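Putative beta-glucosidase (Bifidobacterium adolescentis, PDB 5WAB) hydrolyses beta-glucosides as a member of glycoside hydrolase family 3, and may also release terminal alpha-L-arabinopyranosyl units from ginsenoside Rb2. Local coordinates at residues L85-E96 against H304-E314; K358-R369 against Q474-F485. All blocks are in the same frame, centred on the assembly; numbering follows the deposited sequence.

Interaction 1: residues L85-E96 against H304-E314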
loop_
_atom_site.group_PDB
_atom_site.type_symbol
_atom_site.label_atom_id
_atom_site.label_comp_id
_atom_site.label_asym_id
_atom_site.label_seq_id
_atom_site.Cartn_x
_atom_site.Cartn_y
_atom_site.Cartn_z
ATOM N N LEU A 85 2.184 13.406 5.081
ATOM C CA LEU A 85 3.329 12.769 5.724
ATOM C C LEU A 85 4.033 11.802 4.778
ATOM O O LEU A 85 5.267 11.733 4.758
ATOM C CB LEU A 85 2.878 12.049 6.994
ATOM C CG LEU A 85 3.886 11.134 7.690
ATOM C CD1 LEU A 85 5.052 11.934 8.205
ATOM C CD2 LEU A 85 3.209 10.379 8.827
ATOM N N ILE A 86 3.264 11.058 3.977
ATOM C CA ILE A 86 3.859 10.164 2.987
ATOM C C ILE A 86 4.612 10.966 1.929
ATOM O O ILE A 86 5.707 10.581 1.497
ATOM C CB ILE A 86 2.766 9.279 2.365
ATOM C CG1 ILE A 86 2.066 8.461 3.458
ATOM C CG2 ILE A 86 3.343 8.405 1.247
ATOM C CD1 ILE A 86 0.815 7.760 2.995
ATOM N N HIS A 87 4.052 12.111 1.522
ATOM C CA HIS A 87 4.748 12.992 0.594
ATOM C C HIS A 87 6.069 13.456 1.176
ATOM O O HIS A 87 7.038 13.673 0.441
ATOM C CB HIS A 87 3.864 14.196 0.260
ATOM C CG HIS A 87 4.468 15.137 -0.734
ATOM N ND1 HIS A 87 5.457 16.038 -0.403
ATOM C CD2 HIS A 87 4.220 15.318 -2.052
ATOM C CE1 HIS A 87 5.793 16.733 -1.476
ATOM N NE2 HIS A 87 5.056 16.315 -2.490
ATOM N N GLN A 88 6.126 13.594 2.495
ATOM C CA GLN A 88 7.328 14.049 3.173
ATOM C C GLN A 88 8.387 12.950 3.240
ATOM O O GLN A 88 9.585 13.236 3.122
ATOM C CB GLN A 88 6.946 14.536 4.564
ATOM C CG GLN A 88 8.021 15.264 5.311
ATOM C CD GLN A 88 7.481 15.943 6.548
ATOM O OE1 GLN A 88 6.268 15.978 6.774
ATOM N NE2 GLN A 88 8.377 16.501 7.354
ATOM N N VAL A 89 7.962 11.698 3.449
ATOM C CA VAL A 89 8.869 10.554 3.351
ATOM C C VAL A 89 9.505 10.472 1.965
ATOM O O VAL A 89 10.690 10.143 1.826
ATOM C CB VAL A 89 8.124 9.249 3.704
ATOM C CG1 VAL A 89 9.038 8.048 3.523
ATOM C CG2 VAL A 89 7.586 9.297 5.121
ATOM N N GLY A 90 8.725 10.743 0.918
ATOM C CA GLY A 90 9.270 10.680 -0.430
ATOM C C GLY A 90 10.356 11.711 -0.676
ATOM O O GLY A 90 11.374 11.417 -1.312
ATOM N N GLU A 91 10.150 12.937 -0.186
ATOM C CA GLU A 91 11.161 13.976 -0.348
ATOM C C GLU A 91 12.484 13.557 0.279
ATOM O O GLU A 91 13.553 13.788 -0.299
ATOM C CB GLU A 91 10.676 15.286 0.266
ATOM C CG GLU A 91 9.385 15.812 -0.311
ATOM C CD GLU A 91 8.901 17.043 0.436
ATOM O OE1 GLU A 91 8.777 18.113 -0.191
ATOM O OE2 GLU A 91 8.664 16.945 1.660
ATOM N N ALA A 92 12.432 12.944 1.465
ATOM C CA ALA A 92 13.663 12.497 2.111
ATOM C C ALA A 92 14.330 11.385 1.308
ATOM O O ALA A 92 15.554 11.381 1.144
ATOM C CB ALA A 92 13.369 12.032 3.536
ATOM N N MET A 93 13.534 10.443 0.791
ATOM C CA MET A 93 14.065 9.372 -0.049
ATOM C C MET A 93 14.777 9.924 -1.283
ATOM O O MET A 93 15.830 9.412 -1.683
ATOM C CB MET A 93 12.932 8.428 -0.457
ATOM C CG MET A 93 12.366 7.601 0.690
ATOM S SD MET A 93 10.812 6.767 0.286
ATOM C CE MET A 93 11.271 5.784 -1.125
ATOM N N ALA A 94 14.216 10.964 -1.906
ATOM C CA ALA A 94 14.853 11.537 -3.086
ATOM C C ALA A 94 16.175 12.208 -2.736
ATOM O O ALA A 94 17.157 12.087 -3.479
ATOM C CB ALA A 94 13.913 12.535 -3.755
ATOM N N GLU A 95 16.224 12.919 -1.608
ATOM C CA GLU A 95 17.456 13.592 -1.214
ATOM C C GLU A 95 18.569 12.587 -0.940
ATOM O O GLU A 95 19.742 12.847 -1.234
ATOM C CB GLU A 95 17.200 14.466 0.011
ATOM C CG GLU A 95 16.285 15.643 -0.276
ATOM C CD GLU A 95 15.972 16.442 0.963
ATOM O OE1 GLU A 95 16.084 15.882 2.078
ATOM O OE2 GLU A 95 15.606 17.631 0.825
ATOM N N GLU A 96 18.222 11.422 -0.392
ATOM C CA GLU A 96 19.238 10.392 -0.223
ATOM C C GLU A 96 19.682 9.849 -1.575
ATOM O O GLU A 96 20.868 9.559 -1.772
ATOM C CB GLU A 96 18.712 9.274 0.679
ATOM C CG GLU A 96 18.193 9.784 2.013
ATOM C CD GLU A 96 18.010 8.692 3.055
ATOM O OE1 GLU A 96 18.244 7.505 2.749
ATOM O OE2 GLU A 96 17.643 9.036 4.195
ATOM N N HIS A 304 16.294 13.274 8.460
ATOM C CA HIS A 304 15.583 12.164 7.835
ATOM C C HIS A 304 15.145 11.138 8.871
ATOM O O HIS A 304 14.068 10.543 8.749
ATOM C CB HIS A 304 16.463 11.501 6.773
ATOM C CG HIS A 304 16.672 12.335 5.547
ATOM N ND1 HIS A 304 17.262 11.840 4.405
ATOM C CD2 HIS A 304 16.379 13.631 5.287
ATOM C CE1 HIS A 304 17.316 12.792 3.490
ATOM N NE2 HIS A 304 16.791 13.890 4.001
ATOM N N ASP A 305 15.957 10.932 9.910
ATOM C CA ASP A 305 15.581 10.005 10.971
ATOM C C ASP A 305 14.371 10.505 11.744
ATOM O O ASP A 305 13.595 9.697 12.268
ATOM C CB ASP A 305 16.761 9.783 11.917
ATOM C CG ASP A 305 16.443 8.805 13.022
ATOM O OD1 ASP A 305 16.045 7.665 12.710
ATOM O OD2 ASP A 305 16.589 9.176 14.201
ATOM N N GLU A 306 14.184 11.827 11.806
ATOM C CA GLU A 306 13.005 12.378 12.464
ATOM C C GLU A 306 11.760 12.200 11.611
ATOM O O GLU A 306 10.668 11.987 12.147
ATOM C CB GLU A 306 13.222 13.853 12.783
ATOM C CG GLU A 306 14.232 14.104 13.878
ATOM C CD GLU A 306 14.567 15.571 14.025
ATOM O OE1 GLU A 306 14.044 16.380 13.228
ATOM O OE2 GLU A 306 15.340 15.917 14.946
ATOM N N VAL A 307 11.897 12.287 10.290
ATOM C CA VAL A 307 10.775 11.954 9.424
ATOM C C VAL A 307 10.382 10.497 9.631
ATOM O O VAL A 307 9.194 10.166 9.729
ATOM C CB VAL A 307 11.126 12.262 7.955
ATOM C CG1 VAL A 307 10.021 11.793 7.013
ATOM C CG2 VAL A 307 11.371 13.759 7.782
ATOM N N ALA A 308 11.376 9.610 9.742
ATOM C CA ALA A 308 11.107 8.208 10.048
ATOM C C ALA A 308 10.497 8.044 11.435
ATOM O O ALA A 308 9.679 7.143 11.652
ATOM C CB ALA A 308 12.393 7.388 9.933
ATOM N N HIS A 309 10.891 8.896 12.383
ATOM C CA HIS A 309 10.295 8.855 13.714
ATOM C C HIS A 309 8.808 9.180 13.647
ATOM O O HIS A 309 7.979 8.462 14.217
ATOM C CB HIS A 309 11.032 9.827 14.640
ATOM C CG HIS A 309 10.613 9.746 16.076
ATOM N ND1 HIS A 309 9.744 8.785 16.548
ATOM C CD2 HIS A 309 10.942 10.512 17.143
ATOM C CE1 HIS A 309 9.556 8.962 17.844
ATOM N NE2 HIS A 309 10.271 10.004 18.229
ATOM N N GLN A 310 8.453 10.263 12.949
ATOM C CA GLN A 310 7.044 10.622 12.823
ATOM C C GLN A 310 6.290 9.605 11.971
ATOM O O GLN A 310 5.152 9.241 12.288
ATOM C CB GLN A 310 6.897 12.031 12.241
ATOM C CG GLN A 310 5.443 12.488 12.127
ATOM C CD GLN A 310 4.720 12.543 13.481
ATOM O OE1 GLN A 310 5.334 12.764 14.526
ATOM N NE2 GLN A 310 3.409 12.321 13.459
ATOM N N ALA A 311 6.909 9.136 10.884
ATOM C CA ALA A 311 6.281 8.097 10.072
ATOM C C ALA A 311 6.063 6.820 10.879
ATOM O O ALA A 311 5.080 6.102 10.663
ATOM C CB ALA A 311 7.126 7.813 8.830
ATOM N N ALA A 312 6.985 6.503 11.789
ATOM C CA ALA A 312 6.828 5.307 12.611
ATOM C C ALA A 312 5.690 5.468 13.610
ATOM O O ALA A 312 4.941 4.518 13.862
ATOM C CB ALA A 312 8.135 4.974 13.328
ATOM N N ILE A 313 5.551 6.660 14.193
ATOM C CA ILE A 313 4.476 6.911 15.151
ATOM C C ILE A 313 3.117 6.644 14.516
ATOM O O ILE A 313 2.248 5.993 15.110
ATOM C CB ILE A 313 4.569 8.347 15.696
ATOM C CG1 ILE A 313 5.797 8.498 16.592
ATOM C CG2 ILE A 313 3.303 8.723 16.430
ATOM C CD1 ILE A 313 5.924 9.862 17.221
ATOM N N GLU A 314 2.913 7.141 13.297
ATOM C CA GLU A 314 1.627 7.011 12.625
ATOM C C GLU A 314 1.457 5.685 11.889
ATOM O O GLU A 314 0.495 5.530 11.130
ATOM C CB GLU A 314 1.429 8.191 11.680
ATOM C CG GLU A 314 1.476 9.506 12.424
ATOM C CD GLU A 314 0.892 10.653 11.638
ATOM O OE1 GLU A 314 -0.027 10.426 10.823
ATOM O OE2 GLU A 314 1.357 11.789 11.845
#
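With chi1 at -71°, H304 turns its ring away from its own carbonyl carbon and onto the last turn of L85-E96, where E95 and E96 reach it on chains extended beyond CG. This fixes one end of an antiparallel helix pair: 85-96 belongs to the TIM-barrel-type N-terminal domain, and 304-313 runs back along it at 151°, the axes 10.0 Å apart at closest. Both ring nitrogens donate. NE2 of H304 gives its hydrogen to E95 OE1 at 2.9 Å, and ND1 to E96 OE2 at 2.8 Å, on that oxygen's anti lone pair. Each carboxylate lies nearly coplanar with the imidazole, while A92 CB sits almost exactly over one ring face in a CH-pi contact. Two acceptors make a doubly protonated, positive imidazole likely, though the carboxylates have other partners as well: K146 bridges to E95 OE2 and T69 OG1 bonds to E96 OE2. A leucine in place of H304 would probably leave E95 OE1 and E96 OE2 without their ring N-H donors and weaken the grip between the helix ends.

The middle of the seam is apolar. V89 CG2 touches both V307 CG1 and A311 CB, each at 4.0 Å. At the far end chi1 of 170° carries the L85 branch toward the other helix, where CD1 meets Q310 CG and CD2 lies 3.7 Å from E314 CD. K607 takes E314 OE1 in a salt bridge from outside, and Q310 NE2 donates in its amide plane to E314 OE2 at 2.7 Å.

Interaction 2: residues K358-R369 against Q474-F485; sequences KMTSFLDTLAAR and QAGGPALADVIF
F362 plugs into helix 476-484 as a knob in the hole formed by G477, L480, A481 and I484. From CB, chi1 of -174° sends CG and the ring out over that helix. CD1 touches L480 CB at 3.5 Å, CE1 brings the ring edge to the backbone N of A481, and CZ reaches I484 CD1 at 3.8 Å. L366 continues the apolar patch, its CD2 packing on F485 CE2. The two helices, 61° apart in direction, cover the C-terminal domain's mixed sheet, where F362 and L480 both meet F407.

At the start of the crossing the absence of a CB on G477 lets the chains come close enough for its CA to make a C-H...O contact with T360 O, 3.3 Å away. Before it, the Q474 side chain lies against K358 O, its amide held by D305, T357 and C70. T365 OG1 is turned back to its own helix, bonding to S361 O at 2.6 Å from above the carbonyl plane, while T365 N reaches the same oxygen from the other face.

At the outer end R369 lays its guanidinium over A481 CB, which lies 3.3 Å from NH1. Both NH1 and NH2 then close on the single oxygen D482 OD1, at 2.8 Å each, in the guanidinium plane. Between the helices the contact thus grades from a buried aromatic plug to a salt bridge on an exposed arginine, where solvent would be expected to dilute the attraction between the charges.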
loop_
_atom_site.group_PDB
_atom_site.type_symbol
_atom_site.label_atom_id
_atom_site.label_comp_id
_atom_site.label_asym_id
_atom_site.label_seq_id
_atom_site.Cartn_x
_atom_site.Cartn_y
_atom_site.Cartn_z
ATOM N N LYS A 358 20.726 4.863 11.726
ATOM C CA LYS A 358 20.698 4.666 13.165
ATOM C C LYS A 358 19.465 3.846 13.513
ATOM O O LYS A 358 18.387 4.067 12.953
ATOM C CB LYS A 358 20.692 6.006 13.913
ATOM C CG LYS A 358 19.475 6.881 13.638
ATOM C CD LYS A 358 19.674 8.286 14.178
ATOM C CE LYS A 358 20.766 9.007 13.414
ATOM N NZ LYS A 358 21.141 10.291 14.063
ATOM N N MET A 359 19.630 2.889 14.421
ATOM C CA MET A 359 18.489 2.128 14.905
ATOM C C MET A 359 18.682 1.871 16.391
ATOM O O MET A 359 19.734 1.379 16.807
ATOM C CB MET A 359 18.340 0.810 14.136
ATOM C CG MET A 359 17.037 0.083 14.404
ATOM S SD MET A 359 17.137 -1.134 15.721
ATOM C CE MET A 359 18.411 -2.224 15.087
ATOM N N THR A 360 17.660 2.191 17.182
ATOM C CA THR A 360 17.673 1.974 18.625
ATOM C C THR A 360 16.454 1.153 19.008
ATOM O O THR A 360 15.317 1.558 18.742
ATOM C CB THR A 360 17.694 3.303 19.391
ATOM O OG1 THR A 360 18.876 4.040 19.055
ATOM C CG2 THR A 360 17.666 3.059 20.896
ATOM N N SER A 361 16.690 0.009 19.642
ATOM C CA SER A 361 15.603 -0.878 20.009
ATOM C C SER A 361 14.726 -0.244 21.086
ATOM O O SER A 361 15.035 0.811 21.646
ATOM C CB SER A 361 16.155 -2.215 20.495
ATOM O OG SER A 361 16.835 -2.055 21.728
ATOM N N PHE A 362 13.618 -0.919 21.382
ATOM C CA PHE A 362 12.722 -0.433 22.423
ATOM C C PHE A 362 13.400 -0.480 23.785
ATOM O O PHE A 362 13.225 0.431 24.604
ATOM C CB PHE A 362 11.431 -1.252 22.430
ATOM C CG PHE A 362 10.387 -0.730 23.376
ATOM C CD1 PHE A 362 9.685 0.430 23.082
ATOM C CD2 PHE A 362 10.107 -1.398 24.560
ATOM C CE1 PHE A 362 8.723 0.913 23.946
ATOM C CE2 PHE A 362 9.143 -0.917 25.433
ATOM C CZ PHE A 362 8.450 0.241 25.123
ATOM N N LEU A 363 14.196 -1.526 24.034
ATOM C CA LEU A 363 14.917 -1.635 25.298
ATOM C C LEU A 363 15.924 -0.503 25.460
ATOM O O LEU A 363 15.942 0.186 26.489
ATOM C CB LEU A 363 15.619 -2.992 25.389
ATOM C CG LEU A 363 14.752 -4.212 25.713
ATOM C CD1 LEU A 363 15.632 -5.430 25.921
ATOM C CD2 LEU A 363 13.879 -3.959 26.936
ATOM N N ASP A 364 16.782 -0.302 24.458
ATOM C CA ASP A 364 17.741 0.793 24.527
ATOM C C ASP A 364 17.048 2.146 24.574
ATOM O O ASP A 364 17.611 3.110 25.107
ATOM C CB ASP A 364 18.709 0.722 23.350
ATOM C CG ASP A 364 19.619 -0.483 23.422
ATOM O OD1 ASP A 364 19.771 -1.040 24.528
ATOM O OD2 ASP A 364 20.181 -0.874 22.377
ATOM N N THR A 365 15.827 2.245 24.043
ATOM C CA THR A 365 15.109 3.513 24.123
ATOM C C THR A 365 14.678 3.793 25.554
ATOM O O THR A 365 14.874 4.901 26.067
ATOM C CB THR A 365 13.897 3.508 23.186
ATOM O OG1 THR A 365 14.331 3.356 21.828
ATOM C CG2 THR A 365 13.132 4.816 23.305
ATOM N N LEU A 366 14.112 2.793 26.229
ATOM C CA LEU A 366 13.730 2.984 27.624
ATOM C C LEU A 366 14.953 3.212 28.501
ATOM O O LEU A 366 14.910 4.018 29.437
ATOM C CB LEU A 366 12.923 1.791 28.124
ATOM C CG LEU A 366 11.567 1.594 27.447
ATOM C CD1 LEU A 366 10.744 0.588 28.225
ATOM C CD2 LEU A 366 10.827 2.916 27.292
ATOM N N ALA A 367 16.049 2.501 28.222
ATOM C CA ALA A 367 17.276 2.698 28.990
ATOM C C ALA A 367 17.802 4.121 28.838
ATOM O O ALA A 367 18.120 4.788 29.829
ATOM C CB ALA A 367 18.331 1.682 28.553
ATOM N N ALA A 368 17.888 4.610 27.599
ATOM C CA ALA A 368 18.381 5.962 27.361
ATOM C C ALA A 368 17.443 7.034 27.905
ATOM O O ALA A 368 17.854 8.192 28.027
ATOM C CB ALA A 368 18.611 6.182 25.865
ATOM N N ARG A 369 16.201 6.681 28.229
ATOM C CA ARG A 369 15.232 7.631 28.755
ATOM C C ARG A 369 15.085 7.552 30.269
ATOM O O ARG A 369 14.208 8.217 30.831
ATOM C CB ARG A 369 13.869 7.416 28.092
ATOM C CG ARG A 369 13.826 7.773 26.620
ATOM C CD ARG A 369 12.400 7.746 26.096
ATOM N NE ARG A 369 12.332 8.113 24.684
ATOM C CZ ARG A 369 11.216 8.466 24.052
ATOM N NH1 ARG A 369 10.062 8.510 24.706
ATOM N NH2 ARG A 369 11.254 8.781 22.764
ATOM N N GLN A 474 13.485 2.076 10.965
ATOM C CA GLN A 474 14.632 2.216 11.858
ATOM C C GLN A 474 14.315 3.019 13.116
ATOM O O GLN A 474 15.079 2.946 14.085
ATOM C CB GLN A 474 15.806 2.868 11.124
ATOM C CG GLN A 474 15.639 4.357 10.869
ATOM C CD GLN A 474 16.854 4.963 10.201
ATOM O OE1 GLN A 474 17.475 4.338 9.345
ATOM N NE2 GLN A 474 17.213 6.177 10.604
ATOM N N ALA A 475 13.226 3.787 13.128
ATOM C CA ALA A 475 12.889 4.646 14.256
ATOM C C ALA A 475 11.748 4.090 15.107
ATOM O O ALA A 475 11.094 4.854 15.828
ATOM C CB ALA A 475 12.550 6.052 13.766
ATOM N N GLY A 476 11.510 2.779 15.053
ATOM C CA GLY A 476 10.409 2.200 15.807
ATOM C C GLY A 476 10.584 2.326 17.309
ATOM O O GLY A 476 9.613 2.530 18.042
ATOM N N GLY A 477 11.818 2.194 17.790
ATOM C CA GLY A 477 12.102 2.279 19.205
ATOM C C GLY A 477 11.554 3.530 19.863
ATOM O O GLY A 477 10.675 3.470 20.731
ATOM N N PRO A 478 12.068 4.697 19.461
ATOM C CA PRO A 478 11.545 5.952 20.027
ATOM C C PRO A 478 10.056 6.140 19.802
ATOM O O PRO A 478 9.363 6.665 20.682
ATOM C CB PRO A 478 12.369 7.026 19.305
ATOM C CG PRO A 478 13.627 6.332 18.908
ATOM C CD PRO A 478 13.221 4.929 18.574
ATOM N N ALA A 479 9.541 5.714 18.646
ATOM C CA ALA A 479 8.123 5.898 18.360
ATOM C C ALA A 479 7.257 5.089 19.316
ATOM O O ALA A 479 6.209 5.563 19.769
ATOM C CB ALA A 479 7.833 5.509 16.913
ATOM N N LEU A 480 7.675 3.860 19.624
ATOM C CA LEU A 480 6.927 3.031 20.562
ATOM C C LEU A 480 6.902 3.659 21.950
ATOM O O LEU A 480 5.869 3.645 22.631
ATOM C CB LEU A 480 7.536 1.630 20.612
ATOM C CG LEU A 480 7.292 0.736 19.390
ATOM C CD1 LEU A 480 8.173 -0.509 19.449
ATOM C CD2 LEU A 480 5.820 0.364 19.269
ATOM N N ALA A 481 8.030 4.224 22.386
ATOM C CA ALA A 481 8.075 4.862 23.695
ATOM C C ALA A 481 7.125 6.049 23.764
ATOM O O ALA A 481 6.429 6.241 24.771
ATOM C CB ALA A 481 9.504 5.301 24.014
ATOM N N ASP A 482 7.069 6.846 22.695
ATOM C CA ASP A 482 6.210 8.028 22.682
ATOM C C ASP A 482 4.732 7.657 22.735
ATOM O O ASP A 482 3.937 8.346 23.385
ATOM C CB ASP A 482 6.506 8.867 21.439
ATOM C CG ASP A 482 7.860 9.538 21.497
ATOM O OD1 ASP A 482 8.538 9.429 22.542
ATOM O OD2 ASP A 482 8.251 10.167 20.491
ATOM N N VAL A 483 4.343 6.574 22.069
ATOM C CA VAL A 483 2.938 6.187 22.052
ATOM C C VAL A 483 2.561 5.471 23.342
ATOM O O VAL A 483 1.563 5.807 23.989
ATOM C CB VAL A 483 2.638 5.318 20.818
ATOM C CG1 VAL A 483 1.242 4.725 20.919
ATOM C CG2 VAL A 483 2.786 6.139 19.540
ATOM N N ILE A 484 3.367 4.485 23.739
ATOM C CA ILE A 484 3.047 3.661 24.901
ATOM C C ILE A 484 3.036 4.502 26.171
ATOM O O ILE A 484 2.218 4.279 27.074
ATOM C CB ILE A 484 4.042 2.488 24.996
ATOM C CG1 ILE A 484 3.820 1.516 23.834
ATOM C CG2 ILE A 484 3.939 1.785 26.342
ATOM C CD1 ILE A 484 4.867 0.426 23.733
ATOM N N PHE A 485 3.915 5.497 26.252
ATOM C CA PHE A 485 4.016 6.334 27.438
ATOM C C PHE A 485 3.321 7.673 27.268
ATOM O O PHE A 485 3.501 8.566 28.101
ATOM C CB PHE A 485 5.479 6.521 27.828
ATOM C CG PHE A 485 6.121 5.261 28.311
ATOM C CD1 PHE A 485 5.983 4.861 29.629
ATOM C CD2 PHE A 485 6.826 4.452 27.442
ATOM C CE1 PHE A 485 6.556 3.691 30.077
ATOM C CE2 PHE A 485 7.400 3.280 27.882
ATOM C CZ PHE A 485 7.268 2.899 29.202
#

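Helix 301-313 is the shared wall between the two interactions, whose centres lie about 17 Å apart. One side of it packs on the barrel helix 83-99 in interaction 1; elsewhere on its surface it meets helix 476-484, with A312 and I313 touching A479. The clearest polar joint is D305 OD1 with Q474 NE2, 2.8 Å apart and probably hydrogen-bonded, and D305 OD2 comes within 3.2 Å of K358 CD. Further along, H309 NE2 packs 3.0 Å from D482 OD2, beside the R369 salt bridge. Interaction 2 lies within the C-terminal domain, so it is this helix that connects it to the barrel. In GH3 enzymes the active site generally lies between these domains.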